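Local coordinates for protein peptidylprolyl Isomerase (Naegleria fowleri, PDB 6B4P) that probably catalyses the cis-trans isomerisation of peptide bonds preceding proline, as an FKBP-type peptidyl-prolyl isomerase, at residues Pro15-Gln20 and Ser98-Gly103; Leu22-Ile27 and Val83-Lys88; Lys54-Ser59 and Pro108-Ala113; Phe66-Gly71 and Arg77-Gly82. All blocks are in the same frame, centred on the assembly; numbering follows the deposited sequence.

How the interactions relate
Along the chain the segments run 15-20, 22-27, 54-59, 66-71, 77-82, 83-88, 98-103, 108-113, so interaction 1 encloses interaction 2, which encloses interaction 4; interaction 3 alternates with 1 and 2. Interactions 2 and 4 share helix 77-84, their centres about 11 Å apart. Interaction 1, about 13 Å from each, touches both, through S17 with L22 and Y100 with G78. Y102 packs on I111 and so brings it to interaction 3, about 18 Å away centre to centre. Interactions 2, 3 and 4 all reach the same antiparallel sheet, and interaction 1 joins two of its loops, consistent with the FKBP fold and its hydrophobic substrate pocket.

Interaction 1: residues Pro15-Gln20 and Ser98-Gly103; sequences PISQDQ and SDYAYG
S17 and Y100 mark the closest approach of the two backbones, yet their CA atoms are 9.5 Å apart, so side chains must bridge the gap between a type I turn at S17-Q20 and the short 3-10 segment 98-100. Y100 spans most of it. Its ring reaches across to the turn and delivers the phenol OH between S17 and D19. S17 CB lies 3.2 Å from Y100 OH, and that oxygen is almost equally near both carboxylate oxygens of D19, OD2 at 2.9 Å and OD1 at 3.0 Å. OD2 stands at the ring edge, in the ring plane, while the carboxylate itself is turned 74° from the ring. A water completes the link, accepting from D19 N at 2.8 Å and bonding Y100 OH at 2.9 Å. Tyrosine suits the place because a long flat ring fills the distance and a polar tip meets the polar turn.

The turn is stiffened from within. S17 OG donates to D19 OD1 at 2.7 Å, on the syn side but tilted 32° out of the carboxylate plane, and D19 OD1 also accepts from R21 N. S98 O accepts from both A101 N and G103 N, which folds the 98-103 loop back on itself; G103 has a positive phi (63°), which glycine adopts readily.

The contact joins the loop between strands 14-15 and 23-26 to the long loop between strands 91-96 and 117-126, which in FKBP relatives borders the substrate pocket. Around it, D99 forms a salt bridge with R21, and backbone bonds from I16 to L22 and from Y100 to G78 set the turn beside strand 23-26 and the 98-103 loop at the start of helix 77-84.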
loop_
_atom_site.group_PDB
_atom_site.type_symbol
_atom_site.label_atom_id
_atom_site.label_comp_id
_atom_site.label_asym_id
_atom_site.label_seq_id
_atom_site.Cartn_x
_atom_site.Cartn_y
_atom_site.Cartn_z
ATOM N N PRO A 15 0.203 -13.256 -4.141
ATOM C CA PRO A 15 -0.697 -12.506 -5.026
ATOM C C PRO A 15 -1.919 -11.989 -4.282
ATOM O O PRO A 15 -2.480 -12.670 -3.419
ATOM C CB PRO A 15 -1.094 -13.538 -6.094
ATOM C CG PRO A 15 -0.137 -14.689 -5.922
ATOM C CD PRO A 15 0.232 -14.689 -4.475
ATOM N N ILE A 16 -2.333 -10.773 -4.632
ATOM C CA ILE A 16 -3.508 -10.127 -4.053
ATOM C C ILE A 16 -4.636 -10.026 -5.070
ATOM O O ILE A 16 -5.781 -10.378 -4.783
ATOM C CB ILE A 16 -3.152 -8.732 -3.496
ATOM C CG1 ILE A 16 -2.128 -8.847 -2.379
ATOM C CG2 ILE A 16 -4.404 -8.028 -2.971
ATOM C CD1 ILE A 16 -1.525 -7.528 -2.032
ATOM N N SER A 17 -4.325 -9.552 -6.269
ATOM C CA SER A 17 -5.311 -9.411 -7.328
ATOM C C SER A 17 -5.474 -10.713 -8.100
ATOM O O SER A 17 -4.613 -11.596 -8.074
ATOM C CB SER A 17 -4.911 -8.299 -8.287
ATOM O OG SER A 17 -3.652 -8.589 -8.881
ATOM N N GLN A 18 -6.596 -10.809 -8.820
ATOM C CA GLN A 18 -6.901 -12.028 -9.561
ATOM C C GLN A 18 -5.840 -12.320 -10.616
ATOM O O GLN A 18 -5.462 -13.480 -10.820
ATOM C CB GLN A 18 -8.285 -11.919 -10.201
ATOM N N ASP A 19 -5.339 -11.286 -11.292
ATOM C CA ASP A 19 -4.297 -11.497 -12.292
ATOM C C ASP A 19 -2.921 -11.707 -11.673
ATOM O O ASP A 19 -1.948 -11.873 -12.415
ATOM C CB ASP A 19 -4.263 -10.325 -13.288
ATOM C CG ASP A 19 -3.921 -8.984 -12.630
ATOM O OD1 ASP A 19 -3.376 -8.953 -11.507
ATOM O OD2 ASP A 19 -4.203 -7.941 -13.257
ATOM N N GLN A 20 -2.825 -11.680 -10.343
ATOM C CA GLN A 20 -1.624 -11.945 -9.555
ATOM C C GLN A 20 -0.548 -10.877 -9.713
ATOM O O GLN A 20 0.549 -11.032 -9.161
ATOM C CB GLN A 20 -1.024 -13.318 -9.880
ATOM C CG GLN A 20 -1.990 -14.474 -9.685
ATOM C CD GLN A 20 -1.292 -15.809 -9.712
ATOM O OE1 GLN A 20 -1.489 -16.641 -8.829
ATOM N NE2 GLN A 20 -0.463 -16.024 -10.728
ATOM N N SER A 98 1.109 -0.095 -12.568
ATOM C CA SER A 98 0.527 1.209 -12.856
ATOM C C SER A 98 -0.991 1.133 -12.985
ATOM O O SER A 98 -1.691 2.072 -12.579
ATOM C CB SER A 98 1.152 1.799 -14.125
ATOM O OG SER A 98 0.862 1.009 -15.262
ATOM N N ASP A 99 -1.519 0.019 -13.493
ATOM C CA ASP A 99 -2.970 -0.071 -13.595
ATOM C C ASP A 99 -3.641 -0.309 -12.245
ATOM O O ASP A 99 -4.880 -0.341 -12.194
ATOM C CB ASP A 99 -3.388 -1.149 -14.610
ATOM C CG ASP A 99 -2.782 -2.512 -14.335
ATOM O OD1 ASP A 99 -1.644 -2.594 -13.845
ATOM O OD2 ASP A 99 -3.448 -3.524 -14.648
ATOM N N TYR A 100 -2.867 -0.475 -11.172
ATOM C CA TYR A 100 -3.388 -0.464 -9.810
ATOM C C TYR A 100 -2.976 0.804 -9.077
ATOM O O TYR A 100 -3.205 0.918 -7.868
ATOM C CB TYR A 100 -2.920 -1.704 -9.029
ATOM C CG TYR A 100 -3.506 -3.006 -9.523
ATOM C CD1 TYR A 100 -4.623 -3.565 -8.915
ATOM C CD2 TYR A 100 -2.953 -3.670 -10.613
ATOM C CE1 TYR A 100 -5.165 -4.757 -9.377
ATOM C CE2 TYR A 100 -3.482 -4.853 -11.069
ATOM C CZ TYR A 100 -4.591 -5.389 -10.453
ATOM O OH TYR A 100 -5.114 -6.571 -10.923
ATOM N N ALA A 101 -2.338 1.745 -9.778
ATOM C CA ALA A 101 -1.860 2.972 -9.153
ATOM C C ALA A 101 -2.380 4.165 -9.949
ATOM O O ALA A 101 -3.595 4.368 -10.027
ATOM C CB ALA A 101 -0.330 2.972 -9.053
ATOM N N TYR A 102 -1.493 4.947 -10.565
ATOM C CA TYR A 102 -1.913 6.151 -11.268
ATOM C C TYR A 102 -1.981 5.967 -12.776
ATOM O O TYR A 102 -2.221 6.941 -13.496
ATOM C CB TYR A 102 -1.000 7.323 -10.900
ATOM C CG TYR A 102 -1.079 7.650 -9.426
ATOM C CD1 TYR A 102 -0.064 7.263 -8.548
ATOM C CD2 TYR A 102 -2.182 8.308 -8.896
ATOM C CE1 TYR A 102 -0.140 7.544 -7.192
ATOM C CE2 TYR A 102 -2.262 8.598 -7.540
ATOM C CZ TYR A 102 -1.243 8.209 -6.692
ATOM O OH TYR A 102 -1.323 8.481 -5.349
ATOM N N GLY A 103 -1.818 4.742 -13.269
ATOM C CA GLY A 103 -2.033 4.504 -14.686
ATOM C C GLY A 103 -1.056 5.285 -15.536
ATOM O O GLY A 103 0.138 5.371 -15.232
HETATM O O HOH W 1 -6.784 -8.840 -11.495
#

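Interaction 2: residues Leu22-Ile27 and Val83-Lys88; sequences LKKKII and VKSMKK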
loop_
_atom_site.group_PDB
_atom_site.type_symbol
_atom_site.label_atom_id
_atom_site.label_comp_id
_atom_site.label_asym_id
_atom_site.label_seq_id
_atom_site.Cartn_x
_atom_site.Cartn_y
_atom_site.Cartn_z
ATOM N N LEU A 22 -0.734 -7.583 -8.724
ATOM C CA LEU A 22 -0.645 -6.872 -7.454
ATOM C C LEU A 22 -0.290 -7.909 -6.398
ATOM O O LEU A 22 -1.011 -8.899 -6.237
ATOM C CB LEU A 22 -1.970 -6.189 -7.105
ATOM C CG LEU A 22 -2.094 -5.515 -5.732
ATOM C CD1 LEU A 22 -1.242 -4.258 -5.703
ATOM C CD2 LEU A 22 -3.551 -5.192 -5.416
ATOM N N LYS A 23 0.822 -7.709 -5.696
ATOM C CA LYS A 23 1.332 -8.776 -4.845
ATOM C C LYS A 23 2.118 -8.179 -3.692
ATOM O O LYS A 23 2.548 -7.024 -3.752
ATOM C CB LYS A 23 2.203 -9.731 -5.658
ATOM C CG LYS A 23 3.354 -9.021 -6.358
ATOM C CD LYS A 23 4.135 -9.939 -7.270
ATOM C CE LYS A 23 5.313 -9.182 -7.830
ATOM N NZ LYS A 23 6.316 -10.090 -8.441
ATOM N N LYS A 24 2.317 -8.978 -2.642
ATOM C CA LYS A 24 3.037 -8.504 -1.469
ATOM C C LYS A 24 3.929 -9.591 -0.885
ATOM O O LYS A 24 3.739 -10.789 -1.114
ATOM C CB LYS A 24 2.076 -8.003 -0.375
ATOM C CG LYS A 24 1.396 -9.134 0.382
ATOM C CD LYS A 24 0.403 -8.614 1.441
ATOM C CE LYS A 24 -0.214 -9.774 2.190
ATOM N NZ LYS A 24 -1.211 -9.332 3.241
ATOM N N LYS A 25 4.928 -9.137 -0.130
ATOM C CA LYS A 25 5.737 -9.973 0.750
ATOM C C LYS A 25 5.516 -9.480 2.171
ATOM O O LYS A 25 5.579 -8.271 2.417
ATOM C CB LYS A 25 7.222 -9.893 0.394
ATOM C CG LYS A 25 7.587 -10.523 -0.949
ATOM C CD LYS A 25 8.904 -9.981 -1.491
ATOM C CE LYS A 25 10.033 -10.082 -0.485
ATOM N NZ LYS A 25 11.286 -9.488 -1.040
ATOM N N ILE A 26 5.255 -10.398 3.102
ATOM C CA ILE A 26 5.051 -10.004 4.490
ATOM C C ILE A 26 6.417 -9.828 5.138
ATOM O O ILE A 26 7.263 -10.727 5.088
ATOM C CB ILE A 26 4.188 -11.028 5.247
ATOM C CG1 ILE A 26 2.791 -11.076 4.622
ATOM C CG2 ILE A 26 4.093 -10.669 6.727
ATOM C CD1 ILE A 26 1.866 -12.106 5.231
ATOM N N ILE A 27 6.656 -8.645 5.692
ATOM C CA ILE A 27 7.900 -8.358 6.397
ATOM C C ILE A 27 7.781 -8.715 7.867
ATOM O O ILE A 27 8.616 -9.432 8.424
ATOM C CB ILE A 27 8.267 -6.869 6.217
ATOM C CG1 ILE A 27 8.417 -6.519 4.743
ATOM C CG2 ILE A 27 9.517 -6.520 7.011
ATOM C CD1 ILE A 27 8.631 -5.043 4.500
ATOM N N VAL A 83 -4.316 -3.106 1.468
ATOM C CA VAL A 83 -4.542 -2.941 2.904
ATOM C C VAL A 83 -5.669 -3.852 3.388
ATOM O O VAL A 83 -5.595 -4.390 4.498
ATOM C CB VAL A 83 -4.803 -1.457 3.227
ATOM C CG1 VAL A 83 -5.135 -1.278 4.698
ATOM C CG2 VAL A 83 -3.562 -0.629 2.873
ATOM N N LYS A 84 -6.686 -4.094 2.557
ATOM C CA LYS A 84 -7.724 -5.053 2.933
ATOM C C LYS A 84 -7.135 -6.430 3.234
ATOM O O LYS A 84 -7.664 -7.155 4.086
ATOM C CB LYS A 84 -8.768 -5.147 1.821
ATOM N N SER A 85 -6.035 -6.802 2.559
ATOM C CA SER A 85 -5.395 -8.101 2.750
ATOM C C SER A 85 -4.558 -8.177 4.014
ATOM O O SER A 85 -4.098 -9.272 4.365
ATOM C CB SER A 85 -4.501 -8.444 1.553
ATOM O OG SER A 85 -3.227 -7.817 1.644
ATOM N N MET A 86 -4.349 -7.061 4.703
ATOM C CA MET A 86 -3.401 -7.003 5.805
ATOM C C MET A 86 -4.072 -7.275 7.141
ATOM O O MET A 86 -5.237 -6.938 7.360
ATOM C CB MET A 86 -2.717 -5.640 5.845
ATOM C CG MET A 86 -1.834 -5.379 4.623
ATOM S SD MET A 86 -1.103 -3.743 4.662
ATOM C CE MET A 86 0.131 -3.923 5.957
ATOM N N LYS A 87 -3.314 -7.893 8.036
ATOM C CA LYS A 87 -3.725 -8.046 9.421
ATOM C C LYS A 87 -3.283 -6.837 10.239
ATOM O O LYS A 87 -2.360 -6.106 9.869
ATOM C CB LYS A 87 -3.140 -9.325 10.010
ATOM C CG LYS A 87 -3.621 -10.594 9.311
ATOM C CD LYS A 87 -2.898 -11.812 9.849
ATOM C CE LYS A 87 -3.306 -13.089 9.123
ATOM N NZ LYS A 87 -2.632 -14.282 9.717
ATOM N N LYS A 88 -3.962 -6.630 11.367
ATOM C CA LYS A 88 -3.595 -5.541 12.265
ATOM C C LYS A 88 -2.118 -5.637 12.628
ATOM O O LYS A 88 -1.638 -6.696 13.039
ATOM C CB LYS A 88 -4.457 -5.590 13.523
ATOM C CG LYS A 88 -4.297 -4.380 14.427
ATOM C CD LYS A 88 -5.264 -4.434 15.614
ATOM C CE LYS A 88 -6.701 -4.332 15.117
ATOM N NZ LYS A 88 -7.678 -4.244 16.247
#
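K24 and S85 are brought together by their torsions: K24 CG sits between its own N and carbonyl carbon (chi1 76°) and the chain beyond is fully extended, while S85 OG takes the corresponding place (chi1 82°). The nearest CA atoms, those of K24 and S85, are 9.4 Å apart, a gap that an outstretched lysine can span and a short serine cannot.

Across that gap the ammonium of K24 meets the last part of helix 77-84 and the chain that follows. K24 NZ donates to S85 OG at 3.0 Å and, weakly, to S85 O at 3.1 Å, so one residue offers it both hydroxyl and carbonyl. The lysine methylenes follow behind, with K24 CE 3.6 Å from S85 OG. M86 lies alongside, its CA 4.1 Å and its CG 4.2 Å from K24 NZ; its side chain continues onto F94, I121 and L123 in the sheet. M86 N donates to V83 O at 3.0 Å.

Each polar group also has a partner beyond the two segments. K24 NZ makes a salt bridge with E90 OE2, while the other oxygen of that carboxylate accepts from K87 N. S85 OG, which accepts from K24, bonds to G82 O as well. The contact thus ties strand 23-26 of the antiparallel sheet to helix 77-84, the helix packed against the sheet in the FKBP fold. A buried lysine is costly unless its charge is answered; here E90 supplies the charge, S85 OG a hydrogen bond and S85 O a weaker one, which probably keeps K24 protonated.

Interaction 3: residues Lys54-Ser59 and Pro108-Ala113; sequences KKFDSS and PGLIPA
F56 and I111 meet through a CH-pi contact: I111 CG1 lies over one face of the ring, 4.1 Å from the F56 ring centroid and 14° off the ring normal. It is offset toward the rim, so the branch continues outward and I111 CD1 comes within 3.8 Å of F56 CE1. A broad flat ring offers isoleucine a face to lie on, and branched I111 fits it without any polar demand.

Ordinary apolar contacts extend the patch. L110 CG is 3.9 Å from F56 CD1, and its CD1 methyl presses against the strand, 3.3 Å from F56 O and 4.1 Å from D57 CB. L110 reaches this position because CG is turned anti to its backbone N (chi1 -163°). The polar end of D57 is engaged by others, the hydroxyl of Y46 and the guanidinium of R62.

In the backbone, F56 and D57 both face G48, a classic beta bulge in strand 55-58. F56 and I111 also rest on L117 of strand 117-126. Aromatic and aliphatic residues at equivalent places line the prolyl pocket in FKBP relatives, and this cluster is consistent with one wall of it.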
loop_
_atom_site.group_PDB
_atom_site.type_symbol
_atom_site.label_atom_id
_atom_site.label_comp_id
_atom_site.label_asym_id
_atom_site.label_seq_id
_atom_site.Cartn_x
_atom_site.Cartn_y
_atom_site.Cartn_z
ATOM N N LYS A 54 14.282 4.130 -6.023
ATOM C CA LYS A 54 14.304 5.542 -5.661
ATOM C C LYS A 54 13.063 5.891 -4.854
ATOM O O LYS A 54 11.936 5.765 -5.347
ATOM C CB LYS A 54 14.375 6.415 -6.907
ATOM N N LYS A 55 13.271 6.366 -3.632
ATOM C CA LYS A 55 12.154 6.757 -2.782
ATOM C C LYS A 55 11.519 8.040 -3.296
ATOM O O LYS A 55 12.221 9.008 -3.604
ATOM C CB LYS A 55 12.639 6.947 -1.343
ATOM C CG LYS A 55 11.588 7.516 -0.401
ATOM C CD LYS A 55 12.040 7.502 1.061
ATOM C CE LYS A 55 13.100 8.548 1.328
ATOM N NZ LYS A 55 13.366 8.682 2.791
ATOM N N PHE A 56 10.185 8.056 -3.386
ATOM C CA PHE A 56 9.501 9.293 -3.725
ATOM C C PHE A 56 8.675 9.875 -2.588
ATOM O O PHE A 56 8.357 11.064 -2.641
ATOM C CB PHE A 56 8.615 9.114 -4.974
ATOM C CG PHE A 56 7.531 8.082 -4.836
ATOM C CD1 PHE A 56 6.293 8.418 -4.300
ATOM C CD2 PHE A 56 7.737 6.779 -5.275
ATOM C CE1 PHE A 56 5.296 7.474 -4.191
ATOM C CE2 PHE A 56 6.737 5.824 -5.174
ATOM C CZ PHE A 56 5.520 6.164 -4.615
ATOM N N ASP A 57 8.362 9.100 -1.547
ATOM C CA ASP A 57 7.481 9.593 -0.495
ATOM C C ASP A 57 7.537 8.636 0.685
ATOM O O ASP A 57 7.694 7.427 0.499
ATOM C CB ASP A 57 6.041 9.721 -1.015
ATOM C CG ASP A 57 5.083 10.274 0.016
ATOM O OD1 ASP A 57 5.519 11.008 0.926
ATOM O OD2 ASP A 57 3.878 9.967 -0.104
ATOM N N SER A 58 7.416 9.183 1.899
ATOM C CA SER A 58 7.281 8.336 3.079
ATOM C C SER A 58 6.604 9.107 4.197
ATOM O O SER A 58 6.995 10.239 4.503
ATOM C CB SER A 58 8.642 7.825 3.556
ATOM O OG SER A 58 8.501 7.049 4.736
ATOM N N SER A 59 5.607 8.484 4.817
ATOM C CA SER A 59 4.987 9.080 5.992
ATOM C C SER A 59 5.924 9.065 7.182
ATOM O O SER A 59 5.721 9.839 8.119
ATOM C CB SER A 59 3.702 8.341 6.341
ATOM O OG SER A 59 3.977 6.984 6.622
ATOM N N PRO A 108 3.102 15.321 -10.881
ATOM C CA PRO A 108 4.294 16.170 -11.011
ATOM C C PRO A 108 5.055 16.289 -9.697
ATOM O O PRO A 108 4.463 16.451 -8.630
ATOM C CB PRO A 108 3.719 17.519 -11.464
ATOM C CG PRO A 108 2.450 17.137 -12.192
ATOM C CD PRO A 108 1.901 15.953 -11.463
ATOM N N GLY A 109 6.380 16.162 -9.787
ATOM C CA GLY A 109 7.245 16.226 -8.630
ATOM C C GLY A 109 7.236 14.998 -7.746
ATOM O O GLY A 109 7.912 14.998 -6.710
ATOM N N LEU A 110 6.502 13.952 -8.113
ATOM C CA LEU A 110 6.390 12.782 -7.252
ATOM C C LEU A 110 6.585 11.493 -8.043
ATOM O O LEU A 110 7.469 10.688 -7.728
ATOM C CB LEU A 110 5.029 12.780 -6.549
ATOM C CG LEU A 110 4.877 11.868 -5.333
ATOM C CD1 LEU A 110 5.734 12.378 -4.183
ATOM C CD2 LEU A 110 3.416 11.753 -4.919
ATOM N N ILE A 111 5.785 11.302 -9.085
ATOM C CA ILE A 111 5.699 10.028 -9.791
ATOM C C ILE A 111 5.685 10.270 -11.294
ATOM O O ILE A 111 4.814 10.995 -11.797
ATOM C CB ILE A 111 4.446 9.258 -9.355
ATOM C CG1 ILE A 111 4.592 8.793 -7.910
ATOM C CG2 ILE A 111 4.167 8.074 -10.279
ATOM C CD1 ILE A 111 3.298 8.318 -7.309
ATOM N N PRO A 112 6.618 9.686 -12.042
ATOM C CA PRO A 112 6.579 9.797 -13.501
ATOM C C PRO A 112 5.409 9.033 -14.097
ATOM O O PRO A 112 4.862 8.099 -13.504
ATOM C CB PRO A 112 7.911 9.174 -13.944
ATOM C CG PRO A 112 8.684 8.912 -12.690
ATOM C CD PRO A 112 7.711 8.829 -11.570
ATOM N N ALA A 113 5.049 9.428 -15.317
ATOM C CA ALA A 113 3.954 8.769 -16.013
ATOM C C ALA A 113 4.202 7.269 -16.146
ATOM O O ALA A 113 5.325 6.827 -16.411
ATOM C CB ALA A 113 3.755 9.394 -17.394
#

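Interaction 4: residues Phe66-Gly71 and Arg77-Gly82; sequences FVFTLG and RGWDLG
W79 presents its outer edge to F66, whose CD2 lies in the indole plane 3.7 Å from W79 CZ3, while F68 approaches obliquely, its CE2 3.9 Å from W79 CE3. Neither pair is a stack: the F66 ring is tilted 66° from the six-membered ring of W79, and the F68 ring 36°. Two further rings, those of Y46 and F119, meet W79 edge-to-face. The axes of strand 66-69 and helix 77-82 approach to 10.9 Å, a spacing that bulky aromatic side chains fill.

The second half of the contact is polar. G71 N donates to D80 OD1 at 2.9 Å along a fairly straight path (162°), arriving from well above the carboxylate plane. A water donates both to D80 OD1 at 3.0 Å and to T69 O at 2.8 Å. F68 CE1 is 3.7 Å from D80 OD1, with that oxygen at the ring's edge, and L70 CD1 packs 3.6 Å from D80 O. G71, in the loop after the strand, has a positive phi, which glycine accommodates.

D80 OD2 in turn accepts from G73 N, so both carboxylate oxygens take donors, an arrangement that probably favours the ionised form. The chemistry therefore divides the contact: hydrogen bonds hold the loop just after the strand to the helix, with a water linking the strand's T69, while the aromatic cluster sets W79, whose counterpart in FKBP relatives forms the floor of the prolyl pocket.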
loop_
_atom_site.group_PDB
_atom_site.type_symbol
_atom_site.label_atom_id
_atom_site.label_comp_id
_atom_site.label_asym_id
_atom_site.label_seq_id
_atom_site.Cartn_x
_atom_site.Cartn_y
_atom_site.Cartn_z
ATOM N N PHE A 66 -0.683 8.082 7.712
ATOM C CA PHE A 66 -1.696 8.485 6.754
ATOM C C PHE A 66 -2.992 7.733 7.036
ATOM O O PHE A 66 -2.984 6.527 7.294
ATOM C CB PHE A 66 -1.219 8.215 5.325
ATOM C CG PHE A 66 -2.229 8.573 4.292
ATOM C CD1 PHE A 66 -2.434 9.896 3.933
ATOM C CD2 PHE A 66 -3.002 7.594 3.699
ATOM C CE1 PHE A 66 -3.386 10.230 2.996
ATOM C CE2 PHE A 66 -3.967 7.924 2.756
ATOM C CZ PHE A 66 -4.152 9.247 2.405
ATOM N N VAL A 67 -4.111 8.455 7.000
ATOM C CA VAL A 67 -5.415 7.902 7.340
ATOM C C VAL A 67 -6.308 7.969 6.112
ATOM O O VAL A 67 -6.367 9.001 5.433
ATOM C CB VAL A 67 -6.057 8.656 8.518
ATOM C CG1 VAL A 67 -7.471 8.139 8.783
ATOM C CG2 VAL A 67 -5.196 8.510 9.758
ATOM N N PHE A 68 -6.997 6.871 5.826
ATOM C CA PHE A 68 -7.988 6.892 4.766
ATOM C C PHE A 68 -9.081 5.890 5.105
ATOM O O PHE A 68 -8.918 5.039 5.984
ATOM C CB PHE A 68 -7.367 6.620 3.387
ATOM C CG PHE A 68 -6.860 5.208 3.188
ATOM C CD1 PHE A 68 -7.654 4.260 2.545
ATOM C CD2 PHE A 68 -5.578 4.849 3.589
ATOM C CE1 PHE A 68 -7.176 2.970 2.321
ATOM C CE2 PHE A 68 -5.089 3.558 3.377
ATOM C CZ PHE A 68 -5.893 2.618 2.739
ATOM N N THR A 69 -10.212 6.021 4.415
ATOM C CA THR A 69 -11.346 5.131 4.626
ATOM C C THR A 69 -11.260 3.982 3.632
ATOM O O THR A 69 -11.276 4.199 2.415
ATOM C CB THR A 69 -12.671 5.875 4.483
ATOM O OG1 THR A 69 -12.730 6.936 5.446
ATOM C CG2 THR A 69 -13.834 4.921 4.728
ATOM N N LEU A 70 -11.172 2.767 4.155
ATOM C CA LEU A 70 -10.881 1.609 3.325
ATOM C C LEU A 70 -12.068 1.269 2.433
ATOM O O LEU A 70 -13.211 1.223 2.893
ATOM C CB LEU A 70 -10.525 0.429 4.217
ATOM C CG LEU A 70 -10.097 -0.857 3.547
ATOM C CD1 LEU A 70 -8.803 -0.591 2.786
ATOM C CD2 LEU A 70 -9.883 -1.883 4.619
ATOM N N GLY A 71 -11.790 1.028 1.149
ATOM C CA GLY A 71 -12.813 0.600 0.214
ATOM C C GLY A 71 -13.628 1.711 -0.402
ATOM O O GLY A 71 -14.566 1.424 -1.159
ATOM N N ARG A 77 -6.047 1.897 -6.208
ATOM C CA ARG A 77 -6.692 0.594 -6.065
ATOM C C ARG A 77 -5.785 -0.408 -5.362
ATOM O O ARG A 77 -6.254 -1.234 -4.565
ATOM C CB ARG A 77 -7.107 0.072 -7.440
ATOM C CG ARG A 77 -7.908 -1.213 -7.388
ATOM C CD ARG A 77 -8.657 -1.419 -8.692
ATOM N NE ARG A 77 -7.760 -1.553 -9.838
ATOM C CZ ARG A 77 -7.510 -2.702 -10.455
ATOM N NH1 ARG A 77 -8.092 -3.818 -10.035
ATOM N NH2 ARG A 77 -6.685 -2.740 -11.494
ATOM N N GLY A 78 -4.482 -0.360 -5.647
ATOM C CA GLY A 78 -3.565 -1.279 -4.994
ATOM C C GLY A 78 -3.513 -1.104 -3.489
ATOM O O GLY A 78 -3.244 -2.064 -2.762
ATOM N N TRP A 79 -3.764 0.114 -2.998
ATOM C CA TRP A 79 -3.848 0.313 -1.556
ATOM C C TRP A 79 -5.171 -0.192 -0.983
ATOM O O TRP A 79 -5.179 -0.819 0.083
ATOM C CB TRP A 79 -3.669 1.789 -1.209
ATOM C CG TRP A 79 -2.253 2.243 -1.066
ATOM C CD1 TRP A 79 -1.136 1.734 -1.685
ATOM C CD2 TRP A 79 -1.803 3.310 -0.244
ATOM N NE1 TRP A 79 -0.022 2.439 -1.286
ATOM C CE2 TRP A 79 -0.408 3.412 -0.403
ATOM C CE3 TRP A 79 -2.454 4.202 0.624
ATOM C CZ2 TRP A 79 0.350 4.367 0.275
ATOM C CZ3 TRP A 79 -1.705 5.154 1.280
ATOM C CH2 TRP A 79 -0.313 5.227 1.104
ATOM N N ASP A 80 -6.300 0.080 -1.648
ATOM C CA ASP A 80 -7.564 -0.464 -1.158
ATOM C C ASP A 80 -7.502 -1.988 -1.107
ATOM O O ASP A 80 -7.859 -2.606 -0.099
ATOM C CB ASP A 80 -8.723 -0.003 -2.047
ATOM C CG ASP A 80 -9.493 1.188 -1.475
ATOM O OD1 ASP A 80 -9.312 1.560 -0.294
ATOM O OD2 ASP A 80 -10.300 1.759 -2.238
ATOM N N LEU A 81 -7.028 -2.618 -2.185
ATOM C CA LEU A 81 -6.947 -4.078 -2.188
ATOM C C LEU A 81 -5.852 -4.569 -1.258
ATOM O O LEU A 81 -6.021 -5.573 -0.553
ATOM C CB LEU A 81 -6.687 -4.592 -3.601
ATOM C CG LEU A 81 -7.782 -4.418 -4.644
ATOM C CD1 LEU A 81 -7.296 -4.895 -6.004
ATOM C CD2 LEU A 81 -9.031 -5.179 -4.214
ATOM N N GLY A 82 -4.714 -3.881 -1.250
ATOM C CA GLY A 82 -3.580 -4.365 -0.480
ATOM C C GLY A 82 -3.803 -4.254 1.013
ATOM O O GLY A 82 -3.518 -5.191 1.764
HETATM O O HOH W 2 -10.325 4.333 -0.202
#